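Local coordinates for protein MHP1 (Microbacterium liquefaciens, PDB 2JLN) that couples the uptake of 5-aryl-substituted hydantoins to sodium as a membrane symporter of the nucleobase-cation-symport-1 family, at residues A126-D130 with L142-I146; L115-F120 with M350-A356; F77-S81 with D249-A253; S210-M214 with D427-V431; M96-G102 with Y401-V407. The contacts are given in a common frame with arbitrary orientation. Residues are numbered along the deposited sequence.

Interaction 1 (A126-D130 with L142-I146); sequences ALALD and LPLWI
Trp145 lays one face of its indole against the flank of helix 104-137, where Leu129 CB stands 3.9 Å from the centroid of the six-membered ring and only 10° off its normal, a CH-pi contact; Asp130 N lies over the same face. Residues 126-130 form a turn inside that helix and 142-146 lie in the first turn of helix 142-157, with backbone bonds Asp130 N to Ala126 O and Ile146 N to Leu142 O, each 2.8 Å. Their short axes approach to 8.7 Å, and their N-to-C directions differ by 119°. The register brings Ala126 CA to 4.9 Å from Ile146 CA and Asp130 CA to 6.2 Å from Leu142 CA. Ala126 points at the partner helix, and its small CB lets the backbones close in, reaching Ile146 CA and Trp145 O, both at 3.6 Å. Leu142, with chi1 t and chi2 p, sends CD1 to 4.2 Å from Ala126 CB and 4.0 Å from Leu127 CD2. Trp145 has chi1 near -96° and chi2 near 129°, which brings CD1 to 2.9 Å from Asp130 OD1. These helices carry transmembrane helices 3 and 4, elements of the hash motif of the LeuT fold. Trp145 NE1 makes a weak hydrogen bond to Thr133 OG1. Between the segments themselves there are no hydrogen bonds, so adhesion rests on apolar packing and the indole face, with the Asp130 carboxylate close against the pyrrole edge.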
# COMPACT_ATOMS: atom_id res chain seq x y z
N ALA A 126 15.19 12.03 -5.38
CA ALA A 126 15.97 13.11 -6.02
C ALA A 126 16.99 13.76 -5.07
O ALA A 126 18.14 14.01 -5.46
CB ALA A 126 15.04 14.16 -6.58
N LEU A 127 16.57 14.06 -3.84
CA LEU A 127 17.48 14.61 -2.85
C LEU A 127 18.67 13.70 -2.74
O LEU A 127 19.81 14.16 -2.70
CB LEU A 127 16.82 14.79 -1.46
CG LEU A 127 15.93 16.02 -1.27
CD1 LEU A 127 15.11 15.94 0.01
CD2 LEU A 127 16.73 17.31 -1.30
N ALA A 128 18.43 12.39 -2.74
CA ALA A 128 19.51 11.43 -2.56
C ALA A 128 20.47 11.46 -3.74
O ALA A 128 21.67 11.60 -3.56
CB ALA A 128 18.96 10.02 -2.30
N LEU A 129 19.96 11.33 -4.95
CA LEU A 129 20.86 11.26 -6.10
C LEU A 129 21.61 12.57 -6.18
O LEU A 129 22.79 12.59 -6.54
CB LEU A 129 20.11 10.98 -7.41
CG LEU A 129 19.45 9.60 -7.51
CD1 LEU A 129 18.11 9.68 -8.24
CD2 LEU A 129 20.41 8.60 -8.14
N ASP A 130 20.92 13.65 -5.82
CA ASP A 130 21.52 14.98 -5.87
C ASP A 130 22.63 15.17 -4.82
O ASP A 130 23.67 15.80 -5.08
CB ASP A 130 20.45 16.06 -5.72
CG ASP A 130 20.93 17.41 -6.21
OD1 ASP A 130 21.68 17.42 -7.22
OD2 ASP A 130 20.58 18.44 -5.61
N LEU A 142 18.60 20.29 -8.31
CA LEU A 142 17.56 19.38 -7.83
C LEU A 142 16.41 19.15 -8.83
O LEU A 142 16.08 18.00 -9.13
CB LEU A 142 17.03 19.81 -6.47
CG LEU A 142 16.11 18.78 -5.84
CD1 LEU A 142 16.92 17.65 -5.24
CD2 LEU A 142 15.24 19.45 -4.80
N PRO A 143 15.78 20.23 -9.33
CA PRO A 143 14.66 20.02 -10.27
C PRO A 143 15.00 19.08 -11.44
O PRO A 143 14.16 18.27 -11.82
CB PRO A 143 14.35 21.42 -10.78
CG PRO A 143 14.73 22.29 -9.64
CD PRO A 143 15.96 21.66 -9.03
N LEU A 144 16.21 19.18 -11.99
CA LEU A 144 16.61 18.25 -13.04
C LEU A 144 16.61 16.82 -12.51
O LEU A 144 16.16 15.90 -13.21
CB LEU A 144 17.98 18.60 -13.61
CG LEU A 144 18.74 17.42 -14.23
CD1 LEU A 144 18.58 17.39 -15.75
CD2 LEU A 144 20.22 17.45 -13.82
N TRP A 145 17.12 16.63 -11.28
CA TRP A 145 17.22 15.30 -10.65
C TRP A 145 15.89 14.72 -10.21
O TRP A 145 15.76 13.50 -10.09
CB TRP A 145 18.12 15.34 -9.42
CG TRP A 145 19.53 14.93 -9.66
CD1 TRP A 145 20.67 15.62 -9.32
CD2 TRP A 145 19.97 13.72 -10.29
NE1 TRP A 145 21.78 14.92 -9.69
CE2 TRP A 145 21.38 13.75 -10.29
CE3 TRP A 145 19.31 12.62 -10.84
CZ2 TRP A 145 22.15 12.71 -10.83
CZ3 TRP A 145 20.07 11.59 -11.38
CH2 TRP A 145 21.48 11.64 -11.37
N ILE A 146 14.91 15.59 -9.94
CA ILE A 146 13.54 15.15 -9.72
C ILE A 146 13.04 14.41 -10.95
O ILE A 146 12.87 13.20 -10.92
CB ILE A 146 12.60 16.32 -9.41
CG1 ILE A 146 12.74 16.72 -7.96
CG2 ILE A 146 11.17 15.94 -9.66
CD1 ILE A 146 11.52 17.39 -7.43

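Interaction 2 (L115-F120 with M350-A356)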
# COMPACT_ATOMS: atom_id res chain seq x y z
N LEU A 115 -1.37 9.22 -5.93
CA LEU A 115 -0.67 10.16 -6.80
C LEU A 115 0.11 11.21 -6.03
O LEU A 115 1.23 11.57 -6.41
CB LEU A 115 -1.69 10.86 -7.69
CG LEU A 115 -2.06 10.10 -8.95
CD1 LEU A 115 -2.74 11.05 -9.94
CD2 LEU A 115 -0.79 9.48 -9.50
N PHE A 116 -0.47 11.73 -4.95
CA PHE A 116 0.24 12.64 -4.06
C PHE A 116 1.53 12.00 -3.54
O PHE A 116 2.63 12.48 -3.81
CB PHE A 116 -0.66 13.05 -2.89
CG PHE A 116 -0.02 14.03 -1.93
CD1 PHE A 116 0.64 13.58 -0.79
CD2 PHE A 116 -0.09 15.40 -2.17
CE1 PHE A 116 1.24 14.49 0.09
CE2 PHE A 116 0.49 16.31 -1.30
CZ PHE A 116 1.16 15.85 -0.16
N TRP A 117 1.39 10.91 -2.79
CA TRP A 117 2.56 10.28 -2.21
C TRP A 117 3.60 9.84 -3.23
O TRP A 117 4.79 9.84 -2.93
CB TRP A 117 2.17 9.14 -1.29
CG TRP A 117 1.44 9.60 -0.08
CD1 TRP A 117 0.17 9.27 0.27
CD2 TRP A 117 1.93 10.49 0.92
NE1 TRP A 117 -0.17 9.89 1.45
CE2 TRP A 117 0.89 10.65 1.87
CE3 TRP A 117 3.13 11.18 1.12
CZ2 TRP A 117 1.02 11.47 2.99
CZ3 TRP A 117 3.26 12.00 2.23
CH2 TRP A 117 2.20 12.13 3.15
N PHE A 118 3.18 9.46 -4.44
CA PHE A 118 4.16 9.18 -5.49
C PHE A 118 5.16 10.34 -5.74
O PHE A 118 6.36 10.12 -5.90
CB PHE A 118 3.51 8.78 -6.81
CG PHE A 118 4.50 8.71 -7.94
CD1 PHE A 118 5.38 7.63 -8.05
CD2 PHE A 118 4.62 9.75 -8.85
CE1 PHE A 118 6.32 7.57 -9.04
CE2 PHE A 118 5.55 9.69 -9.86
CZ PHE A 118 6.41 8.60 -9.95
N GLY A 119 4.66 11.58 -5.78
CA GLY A 119 5.53 12.75 -5.95
C GLY A 119 6.36 13.13 -4.72
O GLY A 119 7.48 13.65 -4.83
N PHE A 120 5.84 12.85 -3.54
CA PHE A 120 6.61 13.08 -2.34
C PHE A 120 7.84 12.18 -2.34
O PHE A 120 8.95 12.65 -2.15
CB PHE A 120 5.77 12.85 -1.09
CG PHE A 120 6.45 13.31 0.17
CD1 PHE A 120 6.70 14.66 0.37
CD2 PHE A 120 6.83 12.39 1.15
CE1 PHE A 120 7.33 15.09 1.52
CE2 PHE A 120 7.47 12.81 2.31
CZ PHE A 120 7.72 14.16 2.50
N MET A 350 1.55 18.13 -9.10
CA MET A 350 0.92 18.53 -7.85
C MET A 350 2.01 19.09 -6.94
O MET A 350 1.74 19.59 -5.85
CB MET A 350 0.24 17.35 -7.14
CG MET A 350 -0.69 16.47 -7.99
SD MET A 350 -1.60 15.25 -6.99
CE MET A 350 -2.97 16.27 -6.45
N MET A 351 3.25 18.98 -7.41
CA MET A 351 4.41 19.41 -6.64
C MET A 351 4.17 19.27 -5.14
O MET A 351 4.27 20.26 -4.41
CB MET A 351 4.78 20.84 -6.99
CG MET A 351 5.06 21.03 -8.49
SD MET A 351 5.47 22.72 -8.95
CE MET A 351 6.96 22.97 -7.97
N PRO A 352 3.84 18.04 -4.70
CA PRO A 352 3.33 17.71 -3.35
C PRO A 352 4.34 17.85 -2.21
O PRO A 352 3.96 17.74 -1.06
CB PRO A 352 2.92 16.23 -3.50
CG PRO A 352 3.78 15.73 -4.62
CD PRO A 352 3.81 16.86 -5.58
N TRP A 353 5.61 18.07 -2.54
CA TRP A 353 6.65 18.18 -1.52
C TRP A 353 6.59 19.53 -0.84
O TRP A 353 7.42 19.83 0.02
CB TRP A 353 8.05 17.96 -2.12
CG TRP A 353 8.24 18.62 -3.44
CD1 TRP A 353 8.82 19.83 -3.67
CD2 TRP A 353 7.83 18.12 -4.72
NE1 TRP A 353 8.80 20.12 -5.02
CE2 TRP A 353 8.20 19.08 -5.69
CE3 TRP A 353 7.18 16.96 -5.14
CZ2 TRP A 353 7.95 18.91 -7.04
CZ3 TRP A 353 6.93 16.79 -6.47
CH2 TRP A 353 7.32 17.76 -7.41
N GLN A 354 5.61 20.34 -1.24
CA GLN A 354 5.43 21.68 -0.68
C GLN A 354 4.09 21.90 0.05
O GLN A 354 3.77 23.00 0.47
CB GLN A 354 5.67 22.74 -1.76
CG GLN A 354 7.16 23.05 -1.93
CD GLN A 354 7.46 23.89 -3.17
OE1 GLN A 354 6.61 24.07 -4.04
NE2 GLN A 354 8.70 24.39 -3.24
N PHE A 355 3.33 20.82 0.21
CA PHE A 355 2.01 20.89 0.84
C PHE A 355 1.86 19.79 1.88
O PHE A 355 0.84 19.71 2.57
CB PHE A 355 0.90 20.77 -0.22
CG PHE A 355 1.03 21.76 -1.33
CD1 PHE A 355 1.88 21.51 -2.40
CD2 PHE A 355 0.35 22.96 -1.29
CE1 PHE A 355 2.03 22.44 -3.43
CE2 PHE A 355 0.48 23.89 -2.31
CZ PHE A 355 1.33 23.63 -3.39
N ALA A 356 2.86 18.92 1.99
CA ALA A 356 2.82 17.83 2.96
C ALA A 356 2.92 18.42 4.36
O ALA A 356 2.23 17.96 5.27
CB ALA A 356 3.95 16.83 2.71
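In the LeuT fold of this transporter, the middle of transmembrane helix 3 packs against the short turn linking helices 336-349 and 356-368, the two helical parts of the ninth membrane span. Met351 leaves helical geometry with a positive phi of 29°, Pro352-Gln354 form a short 3-10 segment, and Phe355 takes the N-cap position of the next helix. Phe116, with chi1 t and chi2 near -94°, swings its ring onto this turn. Pro352 CB sits over its face, 3.6 Å from the centroid in a CH-pi contact, while Ala356 CA approaches the ring edge. One turn on, Phe120 is also t, with chi2 near 66°; its CE1 reaches Ala356 CB at 4.0 Å and its CD1 lies 4.3 Å from Trp353 CB, so the two phenyl rings share the alanine methyl. Between them Gly119 leaves room for the proline: a CB in its place would lie 2.6 Å from Pro352 CG. Met350, m at chi1, t at chi2 and p at chi3, lays its sulfur against the start of the segment, SD being 4.4 Å from Leu115 CB. Trp353, with chi1 p, also stacks on Trp123 farther along helix 104-137. The next residue after Phe120, Gln121, is a substrate-binding position. Close to the glycine, the indole atom Trp353 CE3 comes within 3.3 Å of Gly119 O.

Interaction 3 (F77-S81 with D249-A253)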
# COMPACT_ATOMS: atom_id res chain seq x y z
N PHE A 77 -5.56 -10.67 4.79
CA PHE A 77 -6.24 -11.96 4.66
C PHE A 77 -7.62 -11.81 4.00
O PHE A 77 -8.01 -12.67 3.22
CB PHE A 77 -6.36 -12.62 6.03
CG PHE A 77 -7.04 -13.97 6.03
CD1 PHE A 77 -8.38 -14.09 6.35
CD2 PHE A 77 -6.32 -15.12 5.74
CE1 PHE A 77 -9.01 -15.34 6.37
CE2 PHE A 77 -6.94 -16.38 5.75
CZ PHE A 77 -8.28 -16.49 6.07
N PHE A 78 -8.34 -10.73 4.31
CA PHE A 78 -9.68 -10.54 3.75
C PHE A 78 -9.74 -9.70 2.45
O PHE A 78 -10.46 -10.04 1.51
CB PHE A 78 -10.65 -9.95 4.80
CG PHE A 78 -10.95 -10.88 5.92
CD1 PHE A 78 -10.47 -10.64 7.19
CD2 PHE A 78 -11.71 -12.00 5.71
CE1 PHE A 78 -10.76 -11.50 8.26
CE2 PHE A 78 -12.00 -12.88 6.78
CZ PHE A 78 -11.52 -12.63 8.05
N THR A 79 -9.01 -8.59 2.39
CA THR A 79 -9.10 -7.72 1.21
C THR A 79 -8.37 -8.28 -0.01
O THR A 79 -8.53 -7.75 -1.11
CB THR A 79 -8.57 -6.33 1.51
OG1 THR A 79 -7.15 -6.39 1.65
CG2 THR A 79 -9.18 -5.79 2.79
N GLN A 80 -7.57 -9.33 0.16
CA GLN A 80 -6.74 -9.82 -0.94
C GLN A 80 -7.33 -11.08 -1.58
O GLN A 80 -6.83 -11.55 -2.62
CB GLN A 80 -5.35 -10.19 -0.43
CG GLN A 80 -5.38 -11.47 0.39
CD GLN A 80 -4.01 -12.01 0.77
OE1 GLN A 80 -3.88 -13.20 1.14
NE2 GLN A 80 -2.98 -11.16 0.68
N SER A 81 -8.36 -11.64 -0.95
CA SER A 81 -8.73 -13.02 -1.28
C SER A 81 -9.37 -13.19 -2.66
O SER A 81 -9.15 -14.21 -3.32
CB SER A 81 -9.64 -13.61 -0.21
OG SER A 81 -10.06 -14.89 -0.62
N ASP A 249 -5.20 -18.59 1.08
CA ASP A 249 -5.29 -17.27 1.70
C ASP A 249 -4.38 -17.11 2.92
O ASP A 249 -3.73 -16.08 3.07
CB ASP A 249 -6.71 -16.97 2.12
CG ASP A 249 -7.61 -16.57 0.96
OD1 ASP A 249 -7.07 -16.27 -0.14
OD2 ASP A 249 -8.86 -16.56 1.15
N ALA A 250 -4.35 -18.11 3.80
CA ALA A 250 -3.58 -18.04 5.04
C ALA A 250 -2.06 -18.13 4.82
O ALA A 250 -1.28 -17.47 5.51
CB ALA A 250 -4.02 -19.13 5.99
N ARG A 251 -1.65 -18.94 3.86
CA ARG A 251 -0.23 -19.09 3.52
C ARG A 251 0.35 -17.80 2.95
O ARG A 251 1.49 -17.48 3.23
CB ARG A 251 -0.06 -20.22 2.52
CG ARG A 251 1.36 -20.73 2.36
CD ARG A 251 1.35 -22.23 1.97
NE ARG A 251 0.15 -22.58 1.18
CZ ARG A 251 -0.19 -23.82 0.84
NH1 ARG A 251 0.57 -24.84 1.23
NH2 ARG A 251 -1.30 -24.03 0.12
N TYR A 252 -0.43 -17.09 2.14
CA TYR A 252 -0.03 -15.76 1.65
C TYR A 252 0.03 -14.65 2.75
O TYR A 252 1.02 -13.91 2.87
CB TYR A 252 -0.93 -15.34 0.47
CG TYR A 252 -0.47 -15.94 -0.84
CD1 TYR A 252 -1.25 -16.90 -1.52
CD2 TYR A 252 0.77 -15.60 -1.36
CE1 TYR A 252 -0.80 -17.46 -2.68
CE2 TYR A 252 1.22 -16.16 -2.52
CZ TYR A 252 0.44 -17.08 -3.18
OH TYR A 252 0.94 -17.61 -4.35
N ALA A 253 -1.04 -14.53 3.55
CA ALA A 253 -1.03 -13.63 4.69
C ALA A 253 0.16 -13.93 5.61
O ALA A 253 0.77 -13.01 6.13
CB ALA A 253 -2.33 -13.70 5.46
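This is a buried contact of mixed polar and apolar character, joining the C-terminal end of helix 58-79 and the turn after it to the early part of the long helix 242-278. Phe77 supplies the apolar part. With chi1 t, its ring reaches along the partner helix until CE2 lies 4.0 Å from Ala250 CB and 3.7 Å from Asp249 CB, and its own CB meets Ala253 CB at 4.2 Å. Closest in register are Phe77 and Ala253, whose CA atoms are 5.5 Å apart. The polar link lies past the helix end, where Ser81 OG donates a hydrogen bond of 2.7 Å to Asp249 OD2, the one hydrogen bond between the segments. Gln80 extends toward the same helix from chi1 p, but Gln80 OE1 and Asp249 O, 3.5 Å apart, are both acceptors; the amide is instead engaged through Gln80 NE2 with Gln256 OE1. Tyr252 contributes its CB, 3.7 Å from Gln80 OE1, while its ring leads away and its hydroxyl bonds Lys235 O. The two helices carry membrane spans 2 and 7, which in the LeuT fold are symmetry-related members of the four-helix bundle formed by spans 1, 2, 6 and 7.

Interaction 4 (S210-M214 with D427-V431); sequences STAIM and DLMFV
Asp427 begins the second segment, its CA 5.8 Å from that of Thr211 on the helical segment 210-214. Its CB points at this helix, and with chi1 m its carboxylate accepts a weak hydrogen bond of 3.3 Å from Thr211 OG1 to Asp427 OD1; the same hydroxyl oxygen is 3.1 Å from Asp427 CB. Thr211 itself is m. The carbonyl Asp427 O faces Met214, whose CG approaches it to 3.5 Å. Leu428 follows with phi/psi of -132/18, its CA 6.8 Å from Met214 CA. In the mt rotamer it directs CD2 at the helix, 4.0 Å from Met214 CE and 4.4 Å from Ser210 OG. Here the chain enters the twelfth membrane span, which stands outside the ten-helix LeuT core and packs on the sixth span, a bundle helix whose unwound part, after residue 217, includes the substrate-binding position Gly219. The side chain of Met429 leaves the interface and touches Leu365 and Ser368 of helix 356-368. By Phe430 the backbone is helical, and its ring, with chi1 t, packs on Leu75 of helix 58-79. Val431, with chi1 near 149°, brings CG2 to 4.2 Å from Met214 CE. Met214 reaches both apolar partners through chi1 t, chi2 p and chi3 near 33°, on a helical turn closed by Met214 N to Ser210 O at 3.1 Å.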
# COMPACT_ATOMS: atom_id res chain seq x y z
N SER A 210 -3.43 2.18 22.34
CA SER A 210 -4.27 1.79 21.21
C SER A 210 -4.10 2.78 20.04
O SER A 210 -4.12 2.40 18.87
CB SER A 210 -5.75 1.78 21.63
OG SER A 210 -6.31 3.10 21.56
N THR A 211 -3.95 4.05 20.38
CA THR A 211 -3.85 5.09 19.38
C THR A 211 -2.47 5.08 18.80
O THR A 211 -2.23 5.68 17.76
CB THR A 211 -4.10 6.47 20.00
OG1 THR A 211 -5.50 6.61 20.28
CG2 THR A 211 -3.60 7.59 19.07
N ALA A 212 -1.55 4.41 19.49
CA ALA A 212 -0.19 4.26 18.98
C ALA A 212 -0.19 3.24 17.84
O ALA A 212 0.30 3.52 16.74
CB ALA A 212 0.74 3.82 20.08
N ILE A 213 -0.77 2.07 18.13
CA ILE A 213 -0.89 1.00 17.16
C ILE A 213 -1.57 1.54 15.91
O ILE A 213 -1.13 1.26 14.78
CB ILE A 213 -1.71 -0.17 17.70
CG1 ILE A 213 -1.12 -0.69 19.01
CG2 ILE A 213 -1.76 -1.30 16.68
CD1 ILE A 213 -1.66 -2.06 19.42
N MET A 214 -2.63 2.31 16.11
CA MET A 214 -3.35 2.91 15.00
C MET A 214 -2.51 3.87 14.17
O MET A 214 -2.89 4.22 13.08
CB MET A 214 -4.58 3.65 15.52
CG MET A 214 -5.54 4.15 14.44
SD MET A 214 -6.17 2.77 13.48
CE MET A 214 -6.25 1.46 14.72
N ASP A 427 -9.62 8.86 17.45
CA ASP A 427 -8.32 8.19 17.43
C ASP A 427 -8.34 6.80 16.79
O ASP A 427 -7.30 6.15 16.66
CB ASP A 427 -7.70 8.15 18.83
CG ASP A 427 -7.28 9.53 19.33
OD1 ASP A 427 -6.70 9.64 20.45
OD2 ASP A 427 -7.52 10.52 18.58
N LEU A 428 -9.53 6.35 16.38
CA LEU A 428 -9.71 5.06 15.71
C LEU A 428 -10.57 5.16 14.44
O LEU A 428 -11.05 4.14 13.96
CB LEU A 428 -10.34 4.06 16.66
CG LEU A 428 -9.62 3.72 17.97
CD1 LEU A 428 -10.57 3.03 18.93
CD2 LEU A 428 -8.38 2.88 17.74
N MET A 429 -10.74 6.37 13.90
CA MET A 429 -11.58 6.65 12.73
C MET A 429 -11.68 5.56 11.64
O MET A 429 -12.77 5.08 11.32
CB MET A 429 -11.14 7.96 12.07
CG MET A 429 -12.26 8.71 11.40
SD MET A 429 -11.77 10.24 10.55
CE MET A 429 -11.78 9.68 8.84
N PHE A 430 -10.53 5.17 11.07
CA PHE A 430 -10.47 4.11 10.05
C PHE A 430 -11.17 2.80 10.44
O PHE A 430 -11.99 2.29 9.69
CB PHE A 430 -9.01 3.81 9.72
CG PHE A 430 -8.81 2.61 8.83
CD1 PHE A 430 -9.11 2.68 7.47
CD2 PHE A 430 -8.30 1.42 9.34
CE1 PHE A 430 -8.92 1.58 6.63
CE2 PHE A 430 -8.10 0.31 8.49
CZ PHE A 430 -8.42 0.40 7.15
N VAL A 431 -10.84 2.27 11.61
CA VAL A 431 -11.41 1.02 12.09
C VAL A 431 -12.89 1.07 12.51
O VAL A 431 -13.58 0.06 12.44
CB VAL A 431 -10.56 0.44 13.24
CG1 VAL A 431 -11.44 -0.33 14.21
CG2 VAL A 431 -9.40 -0.42 12.68

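Interaction 5 (M96-G102 with Y401-V407); sequences MPFGIRG and YTYWRGV
A single carbonyl, Gly406 O, takes hydrogen bonds from two successive amides, Arg101 N at 2.7 Å and Gly102 N at 2.8 Å, and a CA-H...O contact from Gly99 CA at 3.3 Å. Neither segment is regular helix or strand. Residues 404-407 form a type I' beta turn with Arg405 at 56/36 and Gly406 at 101/-2, angles at which a side chain on Gly406 would jam against the preceding carbonyl. Across from it, a CB on Gly99 would clash with Gly406 O and Val407 CA. Gly102 and Val407 set the register, their CA atoms 4.0 Å apart. Ile100 N makes a weak bond to Tyr401 O (3.1 Å), and Ile100 CG1 packs on Tyr401 CB at 3.9 Å. Tyr403, with a positive phi (48/-136) and chi1 m, runs its ring past Gly99, so that Tyr403 OH donates to Met96 O at 2.8 Å. Tyr401, also m, presents a ring face to Met96 CA; Met96 SD lies obliquely, 4.9 Å from the ring centroid, a Met-aromatic contact. The Tyr401 hydroxyl bonds Ser390 N. The two loops thus meet through a type I' turn with glycines at the closest approach, joining the linkers between spans 2 and 3 and spans 10 and 11 of the LeuT-fold transporter.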
# COMPACT_ATOMS: atom_id res chain seq x y z
N MET A 96 -18.38 -3.91 -8.29
CA MET A 96 -19.31 -4.83 -7.68
C MET A 96 -20.30 -4.14 -6.70
O MET A 96 -21.48 -4.05 -7.00
CB MET A 96 -18.53 -5.96 -7.01
CG MET A 96 -19.07 -7.36 -7.24
SD MET A 96 -17.83 -8.60 -7.72
CE MET A 96 -16.36 -8.16 -6.76
N PRO A 97 -19.83 -3.65 -5.54
CA PRO A 97 -20.80 -3.06 -4.61
C PRO A 97 -21.27 -1.66 -5.04
O PRO A 97 -22.47 -1.40 -5.05
CB PRO A 97 -20.01 -2.98 -3.30
CG PRO A 97 -18.61 -2.82 -3.74
CD PRO A 97 -18.50 -3.78 -4.91
N PHE A 98 -20.34 -0.77 -5.37
CA PHE A 98 -20.73 0.52 -5.94
C PHE A 98 -21.06 0.23 -7.39
O PHE A 98 -20.95 -0.92 -7.81
CB PHE A 98 -19.58 1.52 -5.78
CG PHE A 98 -19.01 1.54 -4.40
CD1 PHE A 98 -17.83 0.90 -4.11
CD2 PHE A 98 -19.69 2.16 -3.38
CE1 PHE A 98 -17.32 0.90 -2.84
CE2 PHE A 98 -19.18 2.15 -2.09
CZ PHE A 98 -18.00 1.53 -1.82
N GLY A 99 -21.49 1.20 -8.19
CA GLY A 99 -21.78 0.80 -9.57
C GLY A 99 -20.60 0.45 -10.50
O GLY A 99 -19.45 0.40 -10.12
N ILE A 100 -20.89 0.20 -11.76
CA ILE A 100 -19.84 0.16 -12.76
C ILE A 100 -19.29 1.58 -12.94
O ILE A 100 -18.14 1.74 -13.32
CB ILE A 100 -20.39 -0.40 -14.11
CG1 ILE A 100 -20.50 -1.91 -14.00
CG2 ILE A 100 -19.55 0.04 -15.31
CD1 ILE A 100 -20.91 -2.58 -15.24
N ARG A 101 -20.10 2.60 -12.66
CA ARG A 101 -19.68 4.00 -12.76
C ARG A 101 -19.59 4.66 -11.40
O ARG A 101 -18.64 5.40 -11.14
CB ARG A 101 -20.61 4.80 -13.66
CG ARG A 101 -20.31 4.60 -15.13
CD ARG A 101 -21.26 5.39 -16.05
NE ARG A 101 -21.38 4.75 -17.37
CZ ARG A 101 -22.40 4.92 -18.20
NH1 ARG A 101 -23.42 5.73 -17.87
NH2 ARG A 101 -22.42 4.28 -19.38
N GLY A 102 -20.58 4.38 -10.54
CA GLY A 102 -20.57 4.80 -9.14
C GLY A 102 -19.30 4.50 -8.35
O GLY A 102 -18.94 5.24 -7.43
N TYR A 401 -24.28 -5.37 -12.63
CA TYR A 401 -23.57 -4.39 -11.79
C TYR A 401 -23.82 -2.94 -12.23
O TYR A 401 -23.08 -2.03 -11.84
CB TYR A 401 -22.07 -4.66 -11.78
CG TYR A 401 -21.72 -6.03 -11.29
CD1 TYR A 401 -20.87 -6.86 -12.02
CD2 TYR A 401 -22.26 -6.53 -10.11
CE1 TYR A 401 -20.57 -8.13 -11.58
CE2 TYR A 401 -21.96 -7.80 -9.66
CZ TYR A 401 -21.11 -8.60 -10.40
OH TYR A 401 -20.81 -9.86 -9.97
N THR A 402 -24.85 -2.72 -13.05
CA THR A 402 -25.11 -1.40 -13.60
C THR A 402 -25.99 -0.60 -12.66
O THR A 402 -25.85 0.62 -12.59
CB THR A 402 -25.76 -1.45 -15.01
OG1 THR A 402 -25.09 -2.40 -15.84
CG2 THR A 402 -25.62 -0.12 -15.68
N TYR A 403 -26.87 -1.28 -11.92
CA TYR A 403 -27.83 -0.62 -11.02
C TYR A 403 -28.56 0.54 -11.70
O TYR A 403 -29.00 0.42 -12.85
CB TYR A 403 -27.14 -0.15 -9.74
CG TYR A 403 -26.38 -1.25 -9.03
CD1 TYR A 403 -25.02 -1.42 -9.24
CD2 TYR A 403 -27.03 -2.13 -8.16
CE1 TYR A 403 -24.32 -2.43 -8.61
CE2 TYR A 403 -26.34 -3.14 -7.52
CZ TYR A 403 -24.98 -3.28 -7.75
OH TYR A 403 -24.26 -4.26 -7.13
N TRP A 404 -28.70 1.67 -11.01
CA TRP A 404 -29.38 2.83 -11.58
C TRP A 404 -28.47 3.59 -12.54
O TRP A 404 -27.74 4.49 -12.15
CB TRP A 404 -29.87 3.79 -10.48
CG TRP A 404 -30.96 3.26 -9.62
CD1 TRP A 404 -32.29 3.28 -9.89
CD2 TRP A 404 -30.82 2.65 -8.34
NE1 TRP A 404 -33.00 2.71 -8.85
CE2 TRP A 404 -32.11 2.31 -7.89
CE3 TRP A 404 -29.74 2.35 -7.52
CZ2 TRP A 404 -32.34 1.68 -6.68
CZ3 TRP A 404 -29.97 1.72 -6.30
CH2 TRP A 404 -31.26 1.40 -5.90
N ARG A 405 -28.50 3.21 -13.81
CA ARG A 405 -27.75 3.95 -14.82
C ARG A 405 -26.24 4.05 -14.50
O ARG A 405 -25.59 5.07 -14.79
CB ARG A 405 -28.37 5.33 -15.02
CG ARG A 405 -28.67 5.66 -16.48
CD ARG A 405 -29.35 7.02 -16.64
NE ARG A 405 -29.08 7.62 -17.94
CZ ARG A 405 -29.37 8.88 -18.27
NH1 ARG A 405 -29.96 9.69 -17.38
NH2 ARG A 405 -29.09 9.34 -19.49
N GLY A 406 -25.69 2.99 -13.91
CA GLY A 406 -24.27 2.88 -13.63
C GLY A 406 -23.83 3.15 -12.19
O GLY A 406 -22.65 3.04 -11.89
N VAL A 407 -24.76 3.50 -11.31
CA VAL A 407 -24.40 3.91 -9.95
C VAL A 407 -25.31 3.31 -8.90
O VAL A 407 -26.52 3.33 -9.07
CB VAL A 407 -24.58 5.40 -9.80
CG1 VAL A 407 -24.43 5.80 -8.35
CG2 VAL A 407 -23.61 6.13 -10.72

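In the fold
Opening along the chain in the order 3, 5, 2, 1, 4, four of the contacts join parts far apart in sequence, while interaction 1 joins two consecutive helices. Interactions 1 and 2 share helix 104-137, their centres 15 Å apart, and meet where Ile146 CD1 packs on Trp353 CZ2 at 3.9 Å. Interaction 3 lies across the chain's centre from both, its own centre 31 Å from that of interaction 2. Interaction 4, centred 22 Å from interaction 3, attaches span 12 to the bundle, and interaction 5 links loops 43 Å from interaction 1, centre to centre. Interactions 3, 4 and 5 mutually cross in sequence, and 2 crosses 3 and 4, so bundle, hash-motif and C-terminal spans are interleaved along the chain; the substrate position Gln121 lies on the shared helix.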